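Local structure of chlorella virus DNA ligase-adenylate (Chlorella virus, 1FVI) at residues K226-D238 against I246-Q260. The protein probably seals nicks in DNA with energy from ATP, passing through a covalent enzyme-adenylate intermediate, in DNA replication and repair. The protein carries 1 engineered substitution. Numbering follows the deposited sequence.
Sequences KVEEDVMGSIEVD and IGTGFDADQRRDFWQ
Backbone hydrogen bonds join I235 to I246, an antiparallel hydrogen-bonded pair at the edge of the OB-like domain's five-stranded sheet, before the chain turns into helix 252-260 and packs back against strand 232-237, their axes 77° apart. The helix start is closed by a capping box of D251 and Q254. One further backbone hydrogen bond ties strand to helix: M232 N donates to R255 O, 2.8 Å away, from above the carbonyl plane, while W259 N reaches the same oxygen from the other face.

R255 supplies the side-chain grip. Extended from CG to NE, it brings NH1 to M232 O (2.9 Å) and G233 O (2.8 Å), both in the guanidinium plane, and NH2 to G247 O. NH1 thereby grips two successive strand carbonyls, the second that of G233 in the classic bulge that G233 and S234 form opposite T200, and F250 CD1 lies over the guanidinium centre.

Apolar packing centres on M232. With CG anti to the backbone N (chi1 174°) and two bends beyond, its SD lies over one F250 face, a Met-aromatic contact, and CE makes a CH-pi contact with the same face and also touches F258 CD1. Ahead of the strand, a water donates to both D230 O and Q260 OE1, its oxygen 2.8 Å from Q260 OE1.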
loop_
_atom_site.group_PDB
_atom_site.type_symbol
_atom_site.label_atom_id
_atom_site.label_comp_id
_atom_site.label_asym_id
_atom_site.label_seq_id
_atom_site.Cartn_x
_atom_site.Cartn_y
_atom_site.Cartn_z
ATOM N N LYS A 226 11.849 11.466 27.728
ATOM C CA LYS A 226 12.919 11.766 26.769
ATOM C C LYS A 226 12.376 12.690 25.674
ATOM O O LYS A 226 13.078 13.014 24.715
ATOM C CB LYS A 226 13.438 10.473 26.127
ATOM C CG LYS A 226 13.463 9.265 27.055
ATOM C CD LYS A 226 14.251 9.541 28.329
ATOM C CE LYS A 226 14.012 8.449 29.360
ATOM N NZ LYS A 226 14.707 8.709 30.648
ATOM N N VAL A 227 11.129 13.129 25.853
ATOM C CA VAL A 227 10.429 14.001 24.912
ATOM C C VAL A 227 11.168 15.226 24.388
ATOM O O VAL A 227 10.731 15.822 23.407
ATOM C CB VAL A 227 9.058 14.465 25.474
ATOM C CG1 VAL A 227 8.105 13.288 25.570
ATOM C CG2 VAL A 227 9.228 15.134 26.840
ATOM N N GLU A 228 12.255 15.622 25.052
ATOM C CA GLU A 228 13.041 16.784 24.620
ATOM C C GLU A 228 13.797 16.506 23.330
ATOM O O GLU A 228 13.794 17.319 22.403
ATOM C CB GLU A 228 14.060 17.183 25.683
ATOM C CG GLU A 228 13.478 17.889 26.869
ATOM C CD GLU A 228 14.549 18.352 27.821
ATOM O OE1 GLU A 228 14.858 17.595 28.761
ATOM O OE2 GLU A 228 15.092 19.463 27.620
ATOM N N GLU A 229 14.433 15.339 23.288
ATOM C CA GLU A 229 15.223 14.911 22.145
ATOM C C GLU A 229 14.562 15.183 20.790
ATOM O O GLU A 229 13.339 15.080 20.639
ATOM C CB GLU A 229 15.571 13.430 22.290
ATOM C CG GLU A 229 17.036 13.117 22.041
ATOM C CD GLU A 229 17.537 11.964 22.895
ATOM O OE1 GLU A 229 16.761 11.012 23.123
ATOM O OE2 GLU A 229 18.704 12.016 23.346
ATOM N N ASP A 230 15.384 15.614 19.836
ATOM C CA ASP A 230 14.922 15.909 18.484
ATOM C C ASP A 230 15.163 14.683 17.601
ATOM O O ASP A 230 15.862 13.740 17.992
ATOM C CB ASP A 230 15.701 17.103 17.934
ATOM C CG ASP A 230 14.944 17.871 16.862
ATOM O OD1 ASP A 230 13.972 17.336 16.286
ATOM O OD2 ASP A 230 15.332 19.030 16.599
ATOM N N VAL A 231 14.542 14.690 16.426
ATOM C CA VAL A 231 14.675 13.613 15.450
ATOM C C VAL A 231 15.004 14.242 14.096
ATOM O O VAL A 231 14.933 15.475 13.930
ATOM C CB VAL A 231 13.372 12.781 15.336
ATOM C CG1 VAL A 231 12.985 12.213 16.706
ATOM C CG2 VAL A 231 12.235 13.630 14.767
ATOM N N MET A 232 15.395 13.402 13.142
ATOM C CA MET A 232 15.746 13.890 11.811
ATOM C C MET A 232 14.512 14.355 11.022
ATOM O O MET A 232 13.450 13.721 11.061
ATOM C CB MET A 232 16.546 12.825 11.043
ATOM C CG MET A 232 16.855 13.175 9.584
ATOM S SD MET A 232 15.545 12.714 8.395
ATOM C CE MET A 232 15.862 10.989 8.332
ATOM N N GLY A 233 14.645 15.515 10.383
ATOM C CA GLY A 233 13.558 16.059 9.590
ATOM C C GLY A 233 13.819 15.727 8.135
ATOM O O GLY A 233 12.916 15.315 7.406
ATOM N N SER A 234 15.065 15.912 7.707
ATOM C CA SER A 234 15.449 15.607 6.337
ATOM C C SER A 234 16.931 15.285 6.275
ATOM O O SER A 234 17.703 15.650 7.171
ATOM C CB SER A 234 15.150 16.784 5.391
ATOM O OG SER A 234 16.093 17.839 5.536
ATOM N N ILE A 235 17.298 14.523 5.252
ATOM C CA ILE A 235 18.683 14.181 5.008
ATOM C C ILE A 235 19.053 14.781 3.653
ATOM O O ILE A 235 18.226 14.824 2.737
ATOM C CB ILE A 235 18.935 12.666 5.007
ATOM C CG1 ILE A 235 18.068 11.959 3.955
ATOM C CG2 ILE A 235 18.718 12.109 6.392
ATOM C CD1 ILE A 235 18.476 10.493 3.717
ATOM N N GLU A 236 20.256 15.346 3.578
ATOM C CA GLU A 236 20.752 15.952 2.352
ATOM C C GLU A 236 21.665 14.920 1.731
ATOM O O GLU A 236 22.513 14.338 2.418
ATOM C CB GLU A 236 21.475 17.266 2.650
ATOM C CG GLU A 236 20.546 18.376 3.151
ATOM C CD GLU A 236 19.781 18.007 4.430
ATOM O OE1 GLU A 236 20.426 17.529 5.389
ATOM O OE2 GLU A 236 18.539 18.193 4.473
ATOM N N VAL A 237 21.460 14.671 0.437
ATOM C CA VAL A 237 22.217 13.649 -0.270
ATOM C C VAL A 237 22.922 14.118 -1.529
ATOM O O VAL A 237 22.500 15.081 -2.153
ATOM C CB VAL A 237 21.298 12.449 -0.607
ATOM C CG1 VAL A 237 20.771 11.827 0.692
ATOM C CG2 VAL A 237 20.137 12.909 -1.491
ATOM N N ASP A 238 23.981 13.401 -1.910
ATOM C CA ASP A 238 24.763 13.751 -3.090
ATOM C C ASP A 238 24.142 13.346 -4.412
ATOM O O ASP A 238 23.850 14.207 -5.228
ATOM C CB ASP A 238 26.211 13.225 -3.009
ATOM C CG ASP A 238 27.090 13.695 -4.196
ATOM O OD1 ASP A 238 27.714 14.772 -4.124
ATOM O OD2 ASP A 238 27.174 12.968 -5.203
ATOM N N ILE A 246 15.960 14.821 1.252
ATOM C CA ILE A 246 14.881 13.863 1.259
ATOM C C ILE A 246 14.267 13.970 2.644
ATOM O O ILE A 246 14.917 13.673 3.646
ATOM C CB ILE A 246 15.367 12.418 0.991
ATOM C CG1 ILE A 246 16.083 12.348 -0.369
ATOM C CG2 ILE A 246 14.172 11.460 1.010
ATOM C CD1 ILE A 246 16.488 10.940 -0.815
ATOM N N GLY A 247 13.023 14.430 2.691
ATOM C CA GLY A 247 12.329 14.585 3.955
ATOM C C GLY A 247 11.141 13.653 4.149
ATOM O O GLY A 247 10.435 13.775 5.146
ATOM N N THR A 248 10.874 12.767 3.190
ATOM C CA THR A 248 9.762 11.813 3.330
ATOM C C THR A 248 10.221 10.375 3.103
ATOM O O THR A 248 11.231 10.132 2.441
ATOM C CB THR A 248 8.577 12.099 2.353
ATOM O OG1 THR A 248 8.978 11.855 0.993
ATOM C CG2 THR A 248 8.107 13.533 2.496
ATOM N N GLY A 249 9.469 9.430 3.662
ATOM C CA GLY A 249 9.786 8.030 3.492
ATOM C C GLY A 249 10.244 7.339 4.748
ATOM O O GLY A 249 10.453 6.135 4.745
ATOM N N PHE A 250 10.463 8.090 5.815
ATOM C CA PHE A 250 10.888 7.461 7.060
ATOM C C PHE A 250 9.800 7.516 8.124
ATOM O O PHE A 250 8.999 8.463 8.151
ATOM C CB PHE A 250 12.170 8.099 7.650
ATOM C CG PHE A 250 12.812 9.147 6.784
ATOM C CD1 PHE A 250 12.229 10.401 6.636
ATOM C CD2 PHE A 250 14.025 8.895 6.161
ATOM C CE1 PHE A 250 12.847 11.394 5.879
ATOM C CE2 PHE A 250 14.654 9.886 5.396
ATOM C CZ PHE A 250 14.062 11.134 5.258
ATOM N N ASP A 251 9.745 6.489 8.974
ATOM C CA ASP A 251 8.790 6.506 10.078
ATOM C C ASP A 251 9.476 7.182 11.289
ATOM O O ASP A 251 10.657 7.569 11.194
ATOM C CB ASP A 251 8.258 5.103 10.409
ATOM C CG ASP A 251 9.350 4.074 10.628
ATOM O OD1 ASP A 251 9.108 2.916 10.255
ATOM O OD2 ASP A 251 10.426 4.382 11.188
ATOM N N ALA A 252 8.750 7.351 12.399
ATOM C CA ALA A 252 9.308 7.995 13.595
ATOM C C ALA A 252 10.606 7.327 14.071
ATOM O O ALA A 252 11.585 8.001 14.408
ATOM C CB ALA A 252 8.280 7.998 14.702
ATOM N N ASP A 253 10.586 5.996 14.075
ATOM C CA ASP A 253 11.711 5.143 14.461
ATOM C C ASP A 253 12.976 5.537 13.693
ATOM O O ASP A 253 14.046 5.740 14.272
ATOM C CB ASP A 253 11.328 3.688 14.132
ATOM C CG ASP A 253 12.478 2.703 14.291
ATOM O OD1 ASP A 253 12.600 2.105 15.383
ATOM O OD2 ASP A 253 13.223 2.482 13.306
ATOM N N GLN A 254 12.836 5.613 12.376
ATOM C CA GLN A 254 13.940 5.957 11.501
ATOM C C GLN A 254 14.479 7.339 11.783
ATOM O O GLN A 254 15.701 7.509 11.906
ATOM C CB GLN A 254 13.518 5.832 10.040
ATOM C CG GLN A 254 13.381 4.391 9.619
ATOM C CD GLN A 254 12.778 4.232 8.261
ATOM O OE1 GLN A 254 11.705 4.766 7.973
ATOM N NE2 GLN A 254 13.451 3.479 7.414
ATOM N N ARG A 255 13.571 8.311 11.896
ATOM C CA ARG A 255 13.951 9.696 12.178
ATOM C C ARG A 255 14.763 9.852 13.473
ATOM O O ARG A 255 15.708 10.654 13.531
ATOM C CB ARG A 255 12.717 10.583 12.222
ATOM C CG ARG A 255 11.935 10.607 10.933
ATOM C CD ARG A 255 10.871 11.698 10.986
ATOM N NE ARG A 255 10.154 11.816 9.723
ATOM C CZ ARG A 255 10.487 12.654 8.748
ATOM N NH1 ARG A 255 11.525 13.454 8.896
ATOM N NH2 ARG A 255 9.782 12.676 7.628
ATOM N N ARG A 256 14.390 9.089 14.502
ATOM C CA ARG A 256 15.092 9.115 15.783
ATOM C C ARG A 256 16.460 8.442 15.646
ATOM O O ARG A 256 17.479 9.019 16.017
ATOM C CB ARG A 256 14.250 8.419 16.851
ATOM C CG ARG A 256 14.927 8.253 18.209
ATOM C CD ARG A 256 15.393 6.814 18.426
ATOM N NE ARG A 256 14.284 5.862 18.356
ATOM C CZ ARG A 256 13.695 5.313 19.416
ATOM N NH1 ARG A 256 14.102 5.611 20.645
ATOM N NH2 ARG A 256 12.694 4.463 19.242
ATOM N N ASP A 257 16.493 7.250 15.053
ATOM C CA ASP A 257 17.758 6.530 14.865
ATOM C C ASP A 257 18.773 7.323 14.051
ATOM O O ASP A 257 19.924 7.473 14.468
ATOM C CB ASP A 257 17.518 5.156 14.232
ATOM C CG ASP A 257 16.812 4.206 15.172
ATOM O OD1 ASP A 257 16.741 4.516 16.381
ATOM O OD2 ASP A 257 16.332 3.151 14.706
ATOM N N PHE A 258 18.342 7.809 12.887
ATOM C CA PHE A 258 19.187 8.622 12.017
ATOM C C PHE A 258 19.791 9.794 12.807
ATOM O O PHE A 258 20.993 10.022 12.716
ATOM C CB PHE A 258 18.381 9.164 10.823
ATOM C CG PHE A 258 18.368 8.251 9.622
ATOM C CD1 PHE A 258 17.168 7.914 9.000
ATOM C CD2 PHE A 258 19.558 7.768 9.076
ATOM C CE1 PHE A 258 17.150 7.115 7.847
ATOM C CE2 PHE A 258 19.553 6.967 7.921
ATOM C CZ PHE A 258 18.340 6.644 7.308
ATOM N N TRP A 259 18.974 10.472 13.629
ATOM C CA TRP A 259 19.423 11.620 14.437
ATOM C C TRP A 259 20.273 11.316 15.676
ATOM O O TRP A 259 21.166 12.084 16.014
ATOM C CB TRP A 259 18.245 12.484 14.876
ATOM C CG TRP A 259 18.671 13.842 15.391
ATOM C CD1 TRP A 259 18.675 14.272 16.691
ATOM C CD2 TRP A 259 19.120 14.954 14.603
ATOM N NE1 TRP A 259 19.088 15.582 16.758
ATOM C CE2 TRP A 259 19.369 16.024 15.491
ATOM C CE3 TRP A 259 19.336 15.149 13.232
ATOM C CZ2 TRP A 259 19.822 17.273 15.049
ATOM C CZ3 TRP A 259 19.787 16.393 12.794
ATOM C CH2 TRP A 259 20.025 17.438 13.702
ATOM N N GLN A 260 19.955 10.239 16.384
ATOM C CA GLN A 260 20.715 9.872 17.568
ATOM C C GLN A 260 22.100 9.361 17.167
ATOM O O GLN A 260 23.085 9.588 17.873
ATOM C CB GLN A 260 19.970 8.812 18.378
ATOM C CG GLN A 260 18.637 9.280 18.931
ATOM C CD GLN A 260 18.760 10.527 19.792
ATOM O OE1 GLN A 260 18.027 11.506 19.603
ATOM N NE2 GLN A 260 19.683 10.495 20.752
HETATM O O HOH W 1 15.227 11.363 19.202
#